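Local coordinates for protein Cel44C (Paenibacillus polymyxa, PDB 2YJQ) that probably hydrolyses xyloglucan and cellulose-type beta-1,4-glucans as a xyloglucanase and endoglucanase, this chain being the glycoside hydrolase family 44 part of a longer multidomain enzyme, at residues Gly29-Leu34 with Asn389-Lys394; Gly47-Gly52 with Ser69-Leu74. The protein carries 8 engineered substitutions. One frame throughout, in Å; residues are numbered along the deposited sequence.

Interaction 1 of 2, residues Gly29-Leu34 with Asn389-Lys394. With OXZ (tetrahydrooxazine), chain E; BGC (beta-D-glucopyranose), chain C.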
ATOM      1  N   GLY A  29       3.917  -1.223  -5.685  1.00 16.35           N
ATOM      2  CA  GLY A  29       4.555  -1.836  -4.536  1.00 16.42           C
ATOM      3  C   GLY A  29       3.758  -2.923  -3.888  1.00 16.41           C
ATOM      4  O   GLY A  29       2.588  -3.100  -4.156  1.00 16.13           O
ATOM      5  N   THR A  30       4.419  -3.618  -2.980  1.00 17.51           N
ATOM      6  CA  THR A  30       3.872  -4.817  -2.392  1.00 17.67           C
ATOM      7  C   THR A  30       4.410  -5.052  -0.959  1.00 18.18           C
ATOM      8  O   THR A  30       5.456  -4.489  -0.511  1.00 17.79           O
ATOM      9  CB  THR A  30       4.135  -6.007  -3.353  1.00 17.86           C
ATOM     10  OG1 THR A  30       3.296  -7.113  -3.007  1.00 18.38           O
ATOM     11  CG2 THR A  30       5.649  -6.373  -3.417  1.00 16.56           C
ATOM     12  N   ASN A  31       3.642  -5.836  -0.208  1.00 19.15           N
ATOM     13  CA  ASN A  31       4.138  -6.400   1.072  1.00 19.64           C
ATOM     14  C   ASN A  31       4.897  -7.699   0.772  1.00 19.72           C
ATOM     15  O   ASN A  31       6.085  -7.728   0.830  1.00 22.30           O
ATOM     16  CB  ASN A  31       3.016  -6.577   2.057  1.00 18.93           C
ATOM     17  CG  ASN A  31       2.520  -5.245   2.583  1.00 19.82           C
ATOM     18  OD1 ASN A  31       3.149  -4.679   3.500  1.00 20.36           O
ATOM     19  ND2 ASN A  31       1.406  -4.708   1.998  1.00 17.58           N
ATOM     20  N   GLN A  32       4.228  -8.728   0.344  1.00 20.15           N
ATOM     21  CA  GLN A  32       4.888 -10.007   0.068  1.00 20.52           C
ATOM     22  C   GLN A  32       5.311  -9.936  -1.364  1.00 20.94           C
ATOM     23  O   GLN A  32       4.576  -9.342  -2.181  1.00 22.10           O
ATOM     24  CB  GLN A  32       3.917 -11.142   0.297  1.00 19.67           C
ATOM     25  CG  GLN A  32       3.366 -11.157   1.737  1.00 20.05           C
ATOM     26  CD  GLN A  32       1.977 -10.429   1.877  1.00 21.52           C
ATOM     27  OE1 GLN A  32       1.614  -9.552   1.107  1.00 20.99           O
ATOM     28  NE2 GLN A  32       1.216 -10.832   2.875  1.00 23.13           N
ATOM     29  N   ASP A  33       6.507 -10.418  -1.667  1.00 20.33           N
ATOM     30  CA  ASP A  33       6.885 -10.615  -3.071  1.00 22.48           C
ATOM     31  C   ASP A  33       5.948 -11.611  -3.747  1.00 23.57           C
ATOM     32  O   ASP A  33       5.445 -12.560  -3.082  1.00 22.57           O
ATOM     33  CB  ASP A  33       8.352 -11.016  -3.252  1.00 22.43           C
ATOM     34  CG  ASP A  33       9.268  -9.958  -2.750  1.00 23.92           C
ATOM     35  OD1 ASP A  33       8.983  -8.776  -3.016  1.00 24.32           O
ATOM     36  OD2 ASP A  33      10.272 -10.269  -2.052  1.00 26.24           O
ATOM     37  N   LEU A  34       5.622 -11.321  -5.027  1.00 22.41           N
ATOM     38  CA  LEU A  34       4.678 -12.142  -5.787  1.00 21.93           C
ATOM     39  C   LEU A  34       5.468 -13.130  -6.637  1.00 22.99           C
ATOM     40  O   LEU A  34       6.305 -13.842  -6.099  1.00 24.24           O
ATOM     41  CB  LEU A  34       3.768 -11.261  -6.619  1.00 21.83           C
ATOM     42  CG  LEU A  34       2.875 -10.330  -5.774  1.00 22.50           C
ATOM     43  CD1 LEU A  34       1.949  -9.457  -6.720  1.00 21.59           C
ATOM     44  CD2 LEU A  34       2.034 -11.158  -4.724  1.00 22.51           C
ATOM     45  N   ASN A 389       0.918  -0.583  -1.435  1.00 17.56           N
ATOM     46  CA  ASN A 389       1.545  -1.856  -1.239  1.00 17.21           C
ATOM     47  C   ASN A 389       0.486  -2.911  -1.116  1.00 18.48           C
ATOM     48  O   ASN A 389      -0.230  -2.969  -0.068  1.00 19.30           O
ATOM     49  CB  ASN A 389       2.399  -1.838   0.019  1.00 16.40           C
ATOM     50  CG  ASN A 389       3.495  -0.850  -0.034  1.00 16.42           C
ATOM     51  OD1 ASN A 389       4.650  -1.178  -0.412  1.00 18.42           O
ATOM     52  ND2 ASN A 389       3.207   0.338   0.378  1.00 14.96           N
ATOM     53  N   TYR A 390       0.403  -3.766  -2.134  1.00 18.25           N
ATOM     54  CA  TYR A 390      -0.562  -4.837  -2.157  1.00 19.33           C
ATOM     55  C   TYR A 390      -0.359  -5.779  -0.956  1.00 19.39           C
ATOM     56  O   TYR A 390       0.756  -5.907  -0.452  1.00 19.35           O
ATOM     57  CB  TYR A 390      -0.415  -5.617  -3.456  1.00 20.11           C
ATOM     58  CG  TYR A 390      -1.233  -6.898  -3.516  1.00 20.86           C
ATOM     59  CD1 TYR A 390      -2.617  -6.857  -3.623  1.00 20.93           C
ATOM     60  CD2 TYR A 390      -0.592  -8.169  -3.498  1.00 21.51           C
ATOM     61  CE1 TYR A 390      -3.371  -8.042  -3.681  1.00 20.73           C
ATOM     62  CE2 TYR A 390      -1.325  -9.339  -3.578  1.00 22.08           C
ATOM     63  CZ  TYR A 390      -2.718  -9.264  -3.651  1.00 21.54           C
ATOM     64  OH  TYR A 390      -3.424 -10.421  -3.705  1.00 22.80           O
ATOM     65  N   TRP A 391      -1.437  -6.390  -0.487  1.00 18.92           N
ATOM     66  CA  TRP A 391      -1.346  -7.372   0.583  1.00 20.41           C
ATOM     67  C   TRP A 391      -2.024  -8.704   0.186  1.00 21.82           C
ATOM     68  O   TRP A 391      -3.167  -8.702  -0.287  1.00 23.69           O
ATOM     69  CB  TRP A 391      -1.914  -6.820   1.907  1.00 18.82           C
ATOM     70  CG  TRP A 391      -1.855  -7.855   2.958  1.00 18.11           C
ATOM     71  CD1 TRP A 391      -2.787  -8.803   3.193  1.00 18.21           C
ATOM     72  CD2 TRP A 391      -0.780  -8.104   3.873  1.00 17.92           C
ATOM     73  NE1 TRP A 391      -2.397  -9.614   4.226  1.00 18.32           N
ATOM     74  CE2 TRP A 391      -1.159  -9.222   4.655  1.00 18.10           C
ATOM     75  CE3 TRP A 391       0.452  -7.464   4.140  1.00 17.16           C
ATOM     76  CZ2 TRP A 391      -0.345  -9.744   5.681  1.00 17.87           C
ATOM     77  CZ3 TRP A 391       1.278  -7.988   5.124  1.00 17.41           C
ATOM     78  CH2 TRP A 391       0.878  -9.106   5.905  1.00 17.72           C
ATOM     79  N   LYS A 392      -1.314  -9.821   0.355  1.00 21.88           N
ATOM     80  CA  LYS A 392      -1.870 -11.132   0.035  1.00 21.62           C
ATOM     81  C   LYS A 392      -2.825 -11.642   1.122  1.00 21.28           C
ATOM     82  O   LYS A 392      -2.388 -11.977   2.218  1.00 19.97           O
ATOM     83  CB  LYS A 392      -0.743 -12.171  -0.259  1.00 20.58           C
ATOM     84  CG  LYS A 392       0.128 -11.900  -1.505  1.00 21.52           C
ATOM     85  CD  LYS A 392       1.283 -12.882  -1.578  1.00 20.99           C
ATOM     86  CE  LYS A 392       0.809 -14.205  -2.151  1.00 21.98           C
ATOM     87  NZ  LYS A 392       1.881 -15.261  -1.978  1.00 21.98           N
ATOM     88  N   LEU A 393      -4.120 -11.705   0.808  1.00 22.22           N
ATOM     89  CA  LEU A 393      -5.107 -12.265   1.732  1.00 24.02           C
ATOM     90  C   LEU A 393      -5.223 -13.762   1.507  1.00 26.21           C
ATOM     91  O   LEU A 393      -5.784 -14.462   2.317  1.00 28.95           O
ATOM     92  CB  LEU A 393      -6.503 -11.610   1.589  1.00 22.54           C
ATOM     93  CG  LEU A 393      -6.634 -10.105   1.881  1.00 21.64           C
ATOM     94  CD1 LEU A 393      -7.958  -9.602   1.335  1.00 21.27           C
ATOM     95  CD2 LEU A 393      -6.385  -9.624   3.358  1.00 20.36           C
ATOM     96  N   LYS A 394      -4.699 -14.221   0.384  1.00 27.80           N
ATOM     97  CA  LYS A 394      -4.599 -15.641   0.068  1.00 30.64           C
ATOM     98  C   LYS A 394      -3.142 -16.053  -0.170  1.00 32.64           C
ATOM     99  O   LYS A 394      -2.385 -15.381  -0.933  1.00 29.61           O
ATOM    100  CB  LYS A 394      -5.433 -15.991  -1.168  1.00 30.93           C
ATOM    101  CG  LYS A 394      -6.911 -15.614  -0.986  1.00 33.42           C
ATOM    102  CD  LYS A 394      -7.704 -16.827  -0.442  1.00 34.40           C
ATOM    103  CE  LYS A 394      -9.233 -16.517  -0.376  1.00 36.24           C
ATOM    104  NZ  LYS A 394      -9.625 -15.831   0.873  1.00 35.29           N
TER
HETATM  105  C6  OXZ E1518      -6.021  -9.026   7.252  1.00 17.10           C
HETATM  106  C5  OXZ E1518      -4.730  -8.216   7.110  1.00 16.50           C
HETATM  107  C4  OXZ E1518      -3.555  -8.738   8.000  1.00 16.85           C
HETATM  108  C3  OXZ E1518      -2.336  -7.816   7.966  1.00 16.18           C
HETATM  109  C2  OXZ E1518      -2.685  -6.345   8.329  1.00 16.06           C
HETATM  110  O6  OXZ E1518      -6.373  -9.038   8.662  1.00 15.78           O
HETATM  111  O5  OXZ E1518      -4.993  -6.891   7.591  1.00 15.87           O
HETATM  112  O4  OXZ E1518      -3.165 -10.035   7.549  1.00 18.52           O
HETATM  113  O3  OXZ E1518      -1.234  -8.293   8.785  1.00 16.04           O
HETATM  114  N1  OXZ E1518      -3.913  -5.999   7.577  1.00 16.69           N
HETATM  115  C2  BGC C   1      -3.198 -12.400   8.129  1.00 19.32           C
HETATM  116  C3  BGC C   1      -2.736 -13.444   9.135  1.00 19.82           C
HETATM  117  C4  BGC C   1      -1.220 -13.313   9.296  1.00 20.47           C
HETATM  118  C5  BGC C   1      -0.727 -11.885   9.516  1.00 21.25           C
HETATM  119  C6  BGC C   1       0.784 -11.816   9.395  1.00 21.54           C
HETATM  120  C1  BGC C   1      -2.743 -10.991   8.562  1.00 19.36           C
HETATM  121  O2  BGC C   1      -4.622 -12.409   8.023  1.00 20.00           O
HETATM  122  O3  BGC C   1      -2.912 -14.709   8.501  1.00 20.83           O
HETATM  123  O4  BGC C   1      -0.789 -13.964  10.428  1.00 21.08           O
HETATM  124  O5  BGC C   1      -1.304 -10.992   8.554  1.00 19.90           O
HETATM  125  O6  BGC C   1       1.098 -10.449   9.689  1.00 23.39           O
HETATM  126  O   HOH W   1       4.119 -14.808  -3.319  1.00 23.26           O
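Trp391 sets its CG opposite the backbone N (chi1 178°) while Gln32 kinks at its second torsion (chi2 96°), and together these turns lay the Gln32 amide over the indole. Gln32 NE2 sits above the middle of the Trp391 ring, 3.2 Å from its plane, with the amide inclined 51° to the indole. The other end of the same amide is tied down: Gln32 OE1 accepts the backbone N-H of Lys392 at 3.0 Å, the donor coming from above the carbonyl plane. One hydrogen bond at OE1 and the ring under NE2 together probably limit how far the amide can turn. Asn31 meets the indole at its edge, with Asn31 CG 3.4 Å from Trp391 CE3. Its amide also doubles a backbone bond, because Tyr390 O accepts both Asn31 N (2.9 Å), in the carbonyl plane, and Asn31 ND2 (2.8 Å), above it. Asn31 ND2 bonds to Thr357 O as well, and OD1 to Arg44 NH1, so this buried amide ties the seam to strands 353-359 and 42-45 that flank it. At the strand ends, Tyr390 N bonds to Gly29 O at 3.1 Å, pairing the two strands in parallel. Thr30 OG1 bonds to Gln32 O within its own segment. Farther out, Leu34 CD2 lies 3.7 Å from Lys392 CD and also touches the edge of the Tyr390 ring; a water joins Asp33 O to Lys392 NZ, which is bonded to Gly396 O too. On the indole face opposite Gln32 lies the tetrahydrooxazine, its C3 3.6 Å above the ring plane toward the rim. Here the first and last strands of an eight-stranded TIM barrel close the cylinder, and Trp391, just past the last strand, offers an aromatic platform for sugar, common in glycoside hydrolase clefts.

Interaction 2 of 2, residues Gly47-Gly52 with Ser69-Leu74; sequences GNRMTG and SSDNYL. With OXZ (tetrahydrooxazine), chain E; BGC (beta-D-glucopyranose), chain C; BGC (beta-D-glucopyranose), chain B.
The nearest CA atoms across the contact are those of Arg49 and Leu74, 7.9 Å apart, where the helix-like turn after Gly47 faces the start of helix 73-77; side chains do the bridging. Arg49 bends at its second torsion (chi2 -83°) and runs out to Asp71, where Arg49 NH2 meets Asp71 OD2 in the guanidinium plane at 3.1 Å, on the syn side of the carboxylate. Weak bonds from NH1 and NH2 to OD1 complete the salt bridge. Asp71 is itself steadied: Ser69 OG bonds to Asp71 OD2 at 2.8 Å, and OD1 accepts the backbone N of Tyr73, an Asx turn. Tyr73 CB, rather than the ring, sits over one guanidinium face toward its rim, 3.4 Å from Arg49 NH2; the two planes are 26° apart without stacking. Beside the arginine, Met50 SD packs on Leu74 CD1 at 3.9 Å. Thus oriented, Arg49 grips the chain B glucose twice: NE to O2 at 2.7 Å and NH2 to O3 at 3.1 Å. Tyr73 lays its ring over the same sugar, C3 standing 4.0 Å above the ring centre. A salt-bridged arginine beside an aromatic platform makes a sugar-binding subsite of the substrate cleft.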
ATOM      1  N   GLY A  47       2.576  -5.268   8.638  1.00 16.11           N
ATOM      2  CA  GLY A  47       1.526  -6.220   9.035  1.00 15.76           C
ATOM      3  C   GLY A  47       1.599  -6.648  10.507  1.00 15.18           C
ATOM      4  O   GLY A  47       2.529  -6.286  11.264  1.00 14.87           O
ATOM      5  N   ASN A  48       0.595  -7.410  10.928  1.00 16.35           N
ATOM      6  CA  ASN A  48       0.423  -7.824  12.354  1.00 16.52           C
ATOM      7  C   ASN A  48       1.679  -8.347  13.024  1.00 17.17           C
ATOM      8  O   ASN A  48       2.017  -7.966  14.134  1.00 18.16           O
ATOM      9  CB  ASN A  48      -0.714  -8.831  12.426  1.00 16.77           C
ATOM     10  CG  ASN A  48      -2.061  -8.179  12.110  1.00 17.11           C
ATOM     11  OD1 ASN A  48      -2.176  -6.942  12.140  1.00 17.37           O
ATOM     12  ND2 ASN A  48      -3.073  -8.983  11.818  1.00 17.20           N
ATOM     13  N   ARG A  49       2.435  -9.161  12.311  1.00 17.58           N
ATOM     14  CA  ARG A  49       3.630  -9.761  12.892  1.00 17.00           C
ATOM     15  C   ARG A  49       4.738  -8.806  13.295  1.00 17.15           C
ATOM     16  O   ARG A  49       5.562  -9.140  14.212  1.00 17.27           O
ATOM     17  CB  ARG A  49       4.182 -10.813  11.919  1.00 17.92           C
ATOM     18  CG  ARG A  49       3.533 -12.178  12.033  1.00 18.36           C
ATOM     19  CD  ARG A  49       4.191 -12.968  13.191  1.00 18.81           C
ATOM     20  NE  ARG A  49       3.689 -14.330  13.428  1.00 18.24           N
ATOM     21  CZ  ARG A  49       4.305 -15.159  14.290  1.00 18.84           C
ATOM     22  NH1 ARG A  49       5.395 -14.786  14.943  1.00 17.02           N
ATOM     23  NH2 ARG A  49       3.867 -16.378  14.473  1.00 19.76           N
ATOM     24  N   MET A  50       4.792  -7.617  12.668  1.00 17.10           N
ATOM     25  CA  MET A  50       5.901  -6.660  12.929  1.00 16.59           C
ATOM     26  C   MET A  50       5.760  -5.865  14.223  1.00 17.01           C
ATOM     27  O   MET A  50       6.757  -5.371  14.782  1.00 16.19           O
ATOM     28  CB  MET A  50       6.150  -5.715  11.748  1.00 16.33           C
ATOM     29  CG  MET A  50       6.837  -6.392  10.586  1.00 16.24           C
ATOM     30  SD  MET A  50       8.426  -7.071  10.997  1.00 16.26           S
ATOM     31  CE  MET A  50       9.536  -5.689  11.315  1.00 15.02           C
ATOM     32  N   THR A  51       4.523  -5.724  14.695  1.00 17.81           N
ATOM     33  CA  THR A  51       4.269  -5.071  16.008  1.00 17.81           C
ATOM     34  C   THR A  51       5.202  -5.635  17.104  1.00 18.63           C
ATOM     35  O   THR A  51       5.832  -4.847  17.861  1.00 19.15           O
ATOM     36  CB  THR A  51       2.808  -5.239  16.474  1.00 17.31           C
ATOM     37  OG1 THR A  51       1.896  -4.584  15.560  1.00 17.18           O
ATOM     38  CG2 THR A  51       2.634  -4.600  17.818  1.00 17.13           C
ATOM     39  N   GLY A  52       5.328  -6.964  17.190  1.00 17.50           N
ATOM     40  CA  GLY A  52       6.046  -7.518  18.340  1.00 17.57           C
ATOM     41  C   GLY A  52       7.363  -8.142  17.965  1.00 18.28           C
ATOM     42  O   GLY A  52       7.962  -8.940  18.765  1.00 17.06           O
ATOM     43  N   SER A  69       1.137 -16.853  19.575  1.00 23.55           N
ATOM     44  CA  SER A  69       2.366 -17.575  19.582  1.00 23.72           C
ATOM     45  C   SER A  69       3.529 -16.669  19.329  1.00 24.42           C
ATOM     46  O   SER A  69       3.567 -15.990  18.308  1.00 22.11           O
ATOM     47  CB  SER A  69       2.329 -18.674  18.531  1.00 23.09           C
ATOM     48  OG  SER A  69       3.596 -19.314  18.529  1.00 23.98           O
ATOM     49  N   SER A  70       4.485 -16.682  20.261  1.00 26.16           N
ATOM     50  CA  SER A  70       5.822 -16.158  20.041  1.00 26.75           C
ATOM     51  C   SER A  70       6.700 -17.247  19.475  1.00 28.59           C
ATOM     52  O   SER A  70       6.897 -18.285  20.135  1.00 28.23           O
ATOM     53  CB  SER A  70       6.485 -15.687  21.340  1.00 27.39           C
ATOM     54  OG  SER A  70       5.933 -14.474  21.822  1.00 28.55           O
ATOM     55  N   ASP A  71       7.309 -16.976  18.308  1.00 27.40           N
ATOM     56  CA  ASP A  71       8.069 -18.014  17.588  1.00 26.18           C
ATOM     57  C   ASP A  71       8.935 -17.406  16.470  1.00 25.00           C
ATOM     58  O   ASP A  71       8.976 -16.189  16.325  1.00 26.19           O
ATOM     59  CB  ASP A  71       7.078 -19.054  17.039  1.00 25.74           C
ATOM     60  CG  ASP A  71       6.148 -18.449  16.060  1.00 26.91           C
ATOM     61  OD1 ASP A  71       6.641 -17.649  15.251  1.00 27.76           O
ATOM     62  OD2 ASP A  71       4.941 -18.723  16.109  1.00 28.62           O
ATOM     63  N   ASN A  72       9.578 -18.245  15.652  1.00 22.55           N
ATOM     64  CA  ASN A  72      10.523 -17.753  14.657  1.00 21.31           C
ATOM     65  C   ASN A  72       9.871 -17.685  13.251  1.00 20.85           C
ATOM     66  O   ASN A  72      10.530 -17.780  12.176  1.00 22.46           O
ATOM     67  CB  ASN A  72      11.771 -18.647  14.663  1.00 19.89           C
ATOM     68  CG  ASN A  72      11.442 -20.018  14.203  1.00 19.46           C
ATOM     69  OD1 ASN A  72      10.254 -20.398  14.165  1.00 18.76           O
ATOM     70  ND2 ASN A  72      12.443 -20.758  13.795  1.00 19.06           N
ATOM     71  N   TYR A  73       8.562 -17.530  13.247  1.00 21.61           N
ATOM     72  CA  TYR A  73       7.833 -17.434  11.988  1.00 21.23           C
ATOM     73  C   TYR A  73       8.466 -16.441  10.973  1.00 21.46           C
ATOM     74  O   TYR A  73       8.526 -16.751   9.797  1.00 20.53           O
ATOM     75  CB  TYR A  73       6.369 -17.075  12.225  1.00 20.77           C
ATOM     76  CG  TYR A  73       5.585 -16.792  10.960  1.00 21.30           C
ATOM     77  CD1 TYR A  73       5.065 -17.847  10.167  1.00 22.19           C
ATOM     78  CD2 TYR A  73       5.390 -15.490  10.528  1.00 21.02           C
ATOM     79  CE1 TYR A  73       4.298 -17.581   9.000  1.00 22.02           C
ATOM     80  CE2 TYR A  73       4.647 -15.207   9.377  1.00 21.60           C
ATOM     81  CZ  TYR A  73       4.117 -16.243   8.632  1.00 22.55           C
ATOM     82  OH  TYR A  73       3.414 -15.918   7.513  1.00 24.96           O
ATOM     83  N   LEU A  74       8.926 -15.265  11.399  1.00 21.19           N
ATOM     84  CA  LEU A  74       9.499 -14.353  10.381  1.00 21.26           C
ATOM     85  C   LEU A  74      10.778 -14.893   9.721  1.00 21.93           C
ATOM     86  O   LEU A  74      11.080 -14.559   8.548  1.00 20.22           O
ATOM     87  CB  LEU A  74       9.698 -12.938  10.935  1.00 19.81           C
ATOM     88  CG  LEU A  74       8.382 -12.169  11.181  1.00 19.63           C
ATOM     89  CD1 LEU A  74       8.596 -10.830  11.895  1.00 18.51           C
ATOM     90  CD2 LEU A  74       7.548 -11.980   9.895  1.00 19.13           C
TER
HETATM   91  C6  OXZ E1518      -6.021  -9.026   7.252  1.00 17.10           C
HETATM   92  C5  OXZ E1518      -4.730  -8.216   7.110  1.00 16.50           C
HETATM   93  C4  OXZ E1518      -3.555  -8.738   8.000  1.00 16.85           C
HETATM   94  C3  OXZ E1518      -2.336  -7.816   7.966  1.00 16.18           C
HETATM   95  C2  OXZ E1518      -2.685  -6.345   8.329  1.00 16.06           C
HETATM   96  O6  OXZ E1518      -6.373  -9.038   8.662  1.00 15.78           O
HETATM   97  O5  OXZ E1518      -4.993  -6.891   7.591  1.00 15.87           O
HETATM   98  O4  OXZ E1518      -3.165 -10.035   7.549  1.00 18.52           O
HETATM   99  O3  OXZ E1518      -1.234  -8.293   8.785  1.00 16.04           O
HETATM  100  N1  OXZ E1518      -3.913  -5.999   7.577  1.00 16.69           N
HETATM  101  C2  BGC C   1      -3.198 -12.400   8.129  1.00 19.32           C
HETATM  102  C3  BGC C   1      -2.736 -13.444   9.135  1.00 19.82           C
HETATM  103  C4  BGC C   1      -1.220 -13.313   9.296  1.00 20.47           C
HETATM  104  C5  BGC C   1      -0.727 -11.885   9.516  1.00 21.25           C
HETATM  105  C6  BGC C   1       0.784 -11.816   9.395  1.00 21.54           C
HETATM  106  C1  BGC C   1      -2.743 -10.991   8.562  1.00 19.36           C
HETATM  107  O2  BGC C   1      -4.622 -12.409   8.023  1.00 20.00           O
HETATM  108  O3  BGC C   1      -2.912 -14.709   8.501  1.00 20.83           O
HETATM  109  O4  BGC C   1      -0.789 -13.964  10.428  1.00 21.08           O
HETATM  110  O5  BGC C   1      -1.304 -10.992   8.554  1.00 19.90           O
HETATM  111  O6  BGC C   1       1.098 -10.449   9.689  1.00 23.39           O
HETATM  112  C2  BGC B   2       0.445 -15.550  11.597  1.00 22.09           C
HETATM  113  C3  BGC B   2       1.192 -16.902  11.504  1.00 22.88           C
HETATM  114  C4  BGC B   2       0.361 -17.944  10.775  1.00 23.10           C
HETATM  115  C5  BGC B   2      -0.039 -17.342   9.440  1.00 23.57           C
HETATM  116  C6  BGC B   2      -0.704 -18.440   8.616  1.00 24.85           C
HETATM  117  C1  BGC B   2      -0.004 -15.129  10.218  1.00 21.49           C
HETATM  118  O2  BGC B   2       1.261 -14.518  12.168  1.00 21.48           O
HETATM  119  O3  BGC B   2       1.486 -17.423  12.789  1.00 22.87           O
HETATM  120  O4  BGC B   2       1.236 -19.031  10.495  1.00 24.12           O
HETATM  121  O5  BGC B   2      -0.829 -16.181   9.749  1.00 22.59           O
HETATM  122  O6  BGC B   2      -2.076 -18.171   8.348  1.00 27.75           O

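Overall arrangement
Interactions 1 and 2 have centres about 17 Å apart and follow one oligosaccharide along the cleft. They meet where Trp391 CZ3 packs 4.3 Å from Gly47 CA. Both touch the tetrahydrooxazine and the chain C glucose: Trp391 CZ2 comes to 3.3 Å from the glucose O5, while the backbone N of Asn48 bonds to the tetrahydrooxazine O3 at 3.0 Å and that of Arg49 to the glucose O6. The chain B glucose, the next sugar along, rests on interaction 2. Strand 42-45, which leads into 47-52, is the barrel neighbour of strand 29-30, so the closing seam and the cleft loop are adjacent. Glu187 and Tyr286 also bond to the tetrahydrooxazine.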